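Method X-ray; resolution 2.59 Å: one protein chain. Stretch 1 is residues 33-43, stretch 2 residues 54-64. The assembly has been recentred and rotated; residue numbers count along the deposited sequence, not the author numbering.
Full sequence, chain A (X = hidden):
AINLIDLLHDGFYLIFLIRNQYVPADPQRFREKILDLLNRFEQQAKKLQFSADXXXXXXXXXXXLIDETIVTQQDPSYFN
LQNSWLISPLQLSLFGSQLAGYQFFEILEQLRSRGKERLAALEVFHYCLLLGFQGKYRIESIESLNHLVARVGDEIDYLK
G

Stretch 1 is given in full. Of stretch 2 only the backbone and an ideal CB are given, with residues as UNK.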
# COMPACT_ATOMS: atom_id res chain seq x y z
N LYS A 33 14.78 -5.27 -2.50
CA LYS A 33 13.86 -6.14 -3.22
C LYS A 33 12.53 -5.45 -3.45
O LYS A 33 11.94 -5.57 -4.54
CB LYS A 33 13.69 -7.46 -2.46
CG LYS A 33 13.01 -8.54 -3.25
CD LYS A 33 12.45 -9.62 -2.32
CE LYS A 33 13.60 -10.33 -1.57
NZ LYS A 33 13.15 -11.54 -0.79
N ILE A 34 12.07 -4.66 -2.47
CA ILE A 34 10.86 -3.84 -2.62
C ILE A 34 11.05 -2.77 -3.69
O ILE A 34 10.16 -2.55 -4.53
CB ILE A 34 10.49 -3.19 -1.27
CG1 ILE A 34 10.25 -4.24 -0.16
CG2 ILE A 34 9.30 -2.22 -1.43
CD1 ILE A 34 9.05 -5.12 -0.38
N LEU A 35 12.19 -2.08 -3.67
CA LEU A 35 12.43 -1.03 -4.67
C LEU A 35 12.48 -1.61 -6.08
O LEU A 35 11.95 -1.00 -7.02
CB LEU A 35 13.72 -0.27 -4.37
CG LEU A 35 13.80 0.50 -3.05
CD1 LEU A 35 15.24 0.96 -2.77
CD2 LEU A 35 12.83 1.67 -3.07
N ASP A 36 13.06 -2.79 -6.25
CA ASP A 36 13.11 -3.37 -7.59
C ASP A 36 11.75 -3.90 -8.00
O ASP A 36 11.42 -3.90 -9.19
CB ASP A 36 14.18 -4.46 -7.66
CG ASP A 36 14.46 -4.91 -9.09
OD1 ASP A 36 14.25 -4.10 -10.03
OD2 ASP A 36 14.89 -6.07 -9.28
N LEU A 37 10.92 -4.31 -7.04
CA LEU A 37 9.58 -4.77 -7.39
C LEU A 37 8.69 -3.61 -7.77
O LEU A 37 7.75 -3.80 -8.55
CB LEU A 37 8.90 -5.49 -6.24
CG LEU A 37 9.38 -6.86 -5.80
CD1 LEU A 37 8.70 -7.16 -4.47
CD2 LEU A 37 9.13 -7.93 -6.86
N LEU A 38 8.94 -2.42 -7.20
CA LEU A 38 8.16 -1.25 -7.60
C LEU A 38 8.57 -0.71 -8.96
O LEU A 38 7.71 -0.20 -9.69
CB LEU A 38 8.23 -0.14 -6.54
CG LEU A 38 7.81 -0.47 -5.10
CD1 LEU A 38 8.28 0.60 -4.13
CD2 LEU A 38 6.30 -0.65 -5.00
N ASN A 39 9.84 -0.84 -9.35
CA ASN A 39 10.23 -0.47 -10.71
C ASN A 39 9.76 -1.50 -11.73
O ASN A 39 9.30 -1.12 -12.82
CB ASN A 39 11.74 -0.27 -10.79
CG ASN A 39 12.22 0.89 -9.94
OD1 ASN A 39 13.22 0.77 -9.22
ND2 ASN A 39 11.44 1.98 -9.90
N ARG A 40 9.89 -2.80 -11.43
CA ARG A 40 9.24 -3.84 -12.24
C ARG A 40 7.76 -3.53 -12.43
O ARG A 40 7.24 -3.59 -13.55
CB ARG A 40 9.35 -5.21 -11.58
CG ARG A 40 10.73 -5.69 -11.37
CD ARG A 40 11.02 -6.96 -12.11
NE ARG A 40 12.38 -7.38 -11.80
CZ ARG A 40 13.11 -8.17 -12.58
NH1 ARG A 40 12.62 -8.62 -13.73
NH2 ARG A 40 14.34 -8.50 -12.21
N PHE A 41 7.05 -3.26 -11.33
CA PHE A 41 5.64 -2.93 -11.41
C PHE A 41 5.38 -1.72 -12.27
O PHE A 41 4.40 -1.69 -13.01
CB PHE A 41 5.07 -2.69 -9.99
CG PHE A 41 3.84 -1.85 -9.96
CD1 PHE A 41 3.86 -0.65 -9.28
CD2 PHE A 41 2.65 -2.26 -10.52
CE1 PHE A 41 2.72 0.14 -9.22
CE2 PHE A 41 1.51 -1.45 -10.45
CZ PHE A 41 1.55 -0.27 -9.80
N GLU A 42 6.27 -0.75 -12.25
CA GLU A 42 6.02 0.47 -13.02
C GLU A 42 6.27 0.22 -14.50
O GLU A 42 5.36 0.40 -15.33
CB GLU A 42 6.86 1.59 -12.44
CG GLU A 42 6.78 2.94 -13.06
CD GLU A 42 7.20 3.96 -12.02
OE1 GLU A 42 6.96 3.69 -10.82
OE2 GLU A 42 7.78 5.01 -12.38
N GLN A 43 7.46 -0.27 -14.85
CA GLN A 43 7.76 -0.70 -16.22
C GLN A 43 6.65 -1.57 -16.82
O GLN A 43 6.29 -1.40 -17.99
CB GLN A 43 9.10 -1.45 -16.24
CG GLN A 43 9.16 -2.63 -17.19
CD GLN A 43 10.33 -3.56 -16.89
OE1 GLN A 43 10.91 -3.53 -15.79
NE2 GLN A 43 10.67 -4.39 -17.87
N UNK A 54 -2.49 6.38 -12.17
CA UNK A 54 -2.79 5.06 -11.60
C UNK A 54 -1.51 4.39 -11.10
O UNK A 54 -1.46 3.89 -9.98
CB UNK A 54 -3.48 4.17 -12.64
N UNK A 55 -0.44 4.43 -11.91
CA UNK A 55 0.84 3.84 -11.51
C UNK A 55 1.36 4.55 -10.26
O UNK A 55 1.79 3.91 -9.29
CB UNK A 55 1.86 3.93 -12.65
N UNK A 56 1.33 5.88 -10.29
CA UNK A 56 1.83 6.70 -9.18
C UNK A 56 1.06 6.39 -7.89
O UNK A 56 1.66 6.24 -6.82
CB UNK A 56 1.71 8.19 -9.52
N UNK A 57 -0.27 6.29 -7.98
CA UNK A 57 -1.06 6.12 -6.77
C UNK A 57 -1.06 4.69 -6.26
O UNK A 57 -1.18 4.49 -5.05
CB UNK A 57 -2.50 6.57 -7.02
N UNK A 58 -0.92 3.69 -7.13
CA UNK A 58 -0.77 2.32 -6.66
C UNK A 58 0.54 2.13 -5.91
O UNK A 58 0.58 1.58 -4.81
CB UNK A 58 -0.85 1.34 -7.84
N UNK A 59 1.63 2.63 -6.48
CA UNK A 59 2.90 2.58 -5.77
C UNK A 59 2.86 3.39 -4.47
O UNK A 59 3.46 2.98 -3.47
CB UNK A 59 4.02 3.10 -6.67
N UNK A 60 2.16 4.53 -4.46
CA UNK A 60 2.08 5.34 -3.24
C UNK A 60 1.38 4.58 -2.12
O UNK A 60 1.83 4.59 -0.97
CB UNK A 60 1.35 6.65 -3.52
N UNK A 61 0.26 3.93 -2.45
CA UNK A 61 -0.51 3.17 -1.47
C UNK A 61 0.31 2.00 -0.95
O UNK A 61 0.25 1.68 0.24
CB UNK A 61 -1.82 2.67 -2.08
N UNK A 62 1.04 1.32 -1.83
CA UNK A 62 1.83 0.17 -1.39
C UNK A 62 2.96 0.62 -0.46
O UNK A 62 3.29 -0.09 0.49
CB UNK A 62 2.40 -0.58 -2.60
N UNK A 63 3.57 1.77 -0.74
CA UNK A 63 4.63 2.27 0.13
C UNK A 63 4.08 2.74 1.47
O UNK A 63 4.68 2.49 2.53
CB UNK A 63 5.38 3.41 -0.55
N UNK A 64 2.93 3.43 1.47
CA UNK A 64 2.31 3.78 2.74
C UNK A 64 1.99 2.52 3.55
O UNK A 64 2.13 2.52 4.78
CB UNK A 64 1.04 4.60 2.50

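Both stretches are helical and run nearly antiparallel, at 157°, with axes 10.5 Å apart at closest approach. Backbone angles at 54 to 64 are helical throughout, so the visible choice at each position rests on where CB points.

Position 54 has a CB directed sideways, with nothing of stretch 1 within 5.5 Å. Many side chains would fit. It is Asp54, whose end leads away and is hydrogen-bonded elsewhere in the structure.

Position 55 also points sideways. Its ideal CB lies 5.0 Å from Glu42 CG and 5.1 Å from Phe41 CZ, leaving room for a medium or long apolar chain such as Val, Ile, Leu or Met. It is Ile55. Its CG2 packs 3.7 Å from Glu42 CG, against the aliphatic part of that acid.

Positions 56 and 57 point away, so stretch 1 sets no demand. They are His56 and Asp57.

Position 58 points toward stretch 1, and its ideal CB is already 3.5 Å from Phe41 CZ. A small residue, Ala or Gly, suits this tight spot. It is Ala58, whose methyl group touches the ring.

Position 59 points toward stretch 1 as well. Its ideal CB is 4.1 Å from Phe41 CE1 and 4.7 Å from Leu38 CD2, and the carboxylate of Glu42 lies beyond. A long chain, apolar along its length and with a donor at its end, would match: Lys or Arg, perhaps Gln. It is Lys59, a knob among Leu38, Asn39, Phe41 and Glu42. Its CD lies 3.8 Å from Leu38 CB, and its amine forms a salt bridge with Glu42. The modelled separation of Lys59 NZ and Glu42 OE1, 2.2 Å, is too short, so the exact place of both atoms is less sure.

Positions 60 and 61 are out of reach of stretch 1, which cannot choose between large and small. They are Tyr60 and Ala61.

Position 62 points toward stretch 1, with its ideal CB 4.6 Å from Leu38 CD2. The space toward Ile34 favours a large apolar chain: Leu, Met or Phe. It is Phe62, with chi1 in t. Phe62 CD2 lies 3.6 Å from Leu38 CD2, while Ile34 CG2 meets the ring edge, 3.8 Å from Phe62 CE2.

Position 63 points sideways, its ideal CB 5.4 Å from Leu38 CD1. Ala would leave a gap there; Cys, Val or Ser could narrow it. It is Cys63, with chi1 in m, which places SG 3.6 Å from Leu38 CD1.

Position 64 is out of reach and unconstrained by stretch 1. It is Ala64.

Stretch 2 (54-64) DIHDAKYAFCA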
# COMPACT_ATOMS: atom_id res chain seq x y z
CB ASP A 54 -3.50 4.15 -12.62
CG ASP A 54 -5.00 4.45 -12.76
OD1 ASP A 54 -5.49 5.43 -12.15
OD2 ASP A 54 -5.71 3.67 -13.46
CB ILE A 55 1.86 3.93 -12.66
CG1 ILE A 55 1.52 3.00 -13.83
CG2 ILE A 55 3.29 3.65 -12.14
CD1 ILE A 55 2.02 3.53 -15.17
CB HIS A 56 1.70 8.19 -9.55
CG HIS A 56 2.09 9.16 -8.47
ND1 HIS A 56 3.36 9.65 -8.33
CD2 HIS A 56 1.36 9.72 -7.47
CE1 HIS A 56 3.40 10.50 -7.31
NE2 HIS A 56 2.20 10.54 -6.76
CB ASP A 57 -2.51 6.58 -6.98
CG ASP A 57 -2.61 8.09 -7.17
OD1 ASP A 57 -3.60 8.56 -7.79
OD2 ASP A 57 -1.69 8.80 -6.72
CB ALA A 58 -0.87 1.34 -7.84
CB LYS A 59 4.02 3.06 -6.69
CG LYS A 59 5.26 3.48 -5.95
CD LYS A 59 6.51 3.22 -6.76
CE LYS A 59 6.85 4.36 -7.68
NZ LYS A 59 7.76 3.85 -8.75
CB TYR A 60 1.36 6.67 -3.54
CG TYR A 60 1.19 7.56 -2.32
CD1 TYR A 60 0.13 7.37 -1.42
CD2 TYR A 60 2.09 8.58 -2.06
CE1 TYR A 60 -0.00 8.16 -0.30
CE2 TYR A 60 1.96 9.39 -0.94
CZ TYR A 60 0.91 9.18 -0.06
OH TYR A 60 0.79 10.00 1.05
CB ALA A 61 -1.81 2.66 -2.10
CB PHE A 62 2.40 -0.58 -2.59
CG PHE A 62 3.34 -1.69 -2.23
CD1 PHE A 62 2.89 -3.00 -2.19
CD2 PHE A 62 4.68 -1.44 -1.94
CE1 PHE A 62 3.76 -4.04 -1.86
CE2 PHE A 62 5.56 -2.48 -1.60
CZ PHE A 62 5.09 -3.78 -1.57
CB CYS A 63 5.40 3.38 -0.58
SG CYS A 63 6.38 2.77 -1.99
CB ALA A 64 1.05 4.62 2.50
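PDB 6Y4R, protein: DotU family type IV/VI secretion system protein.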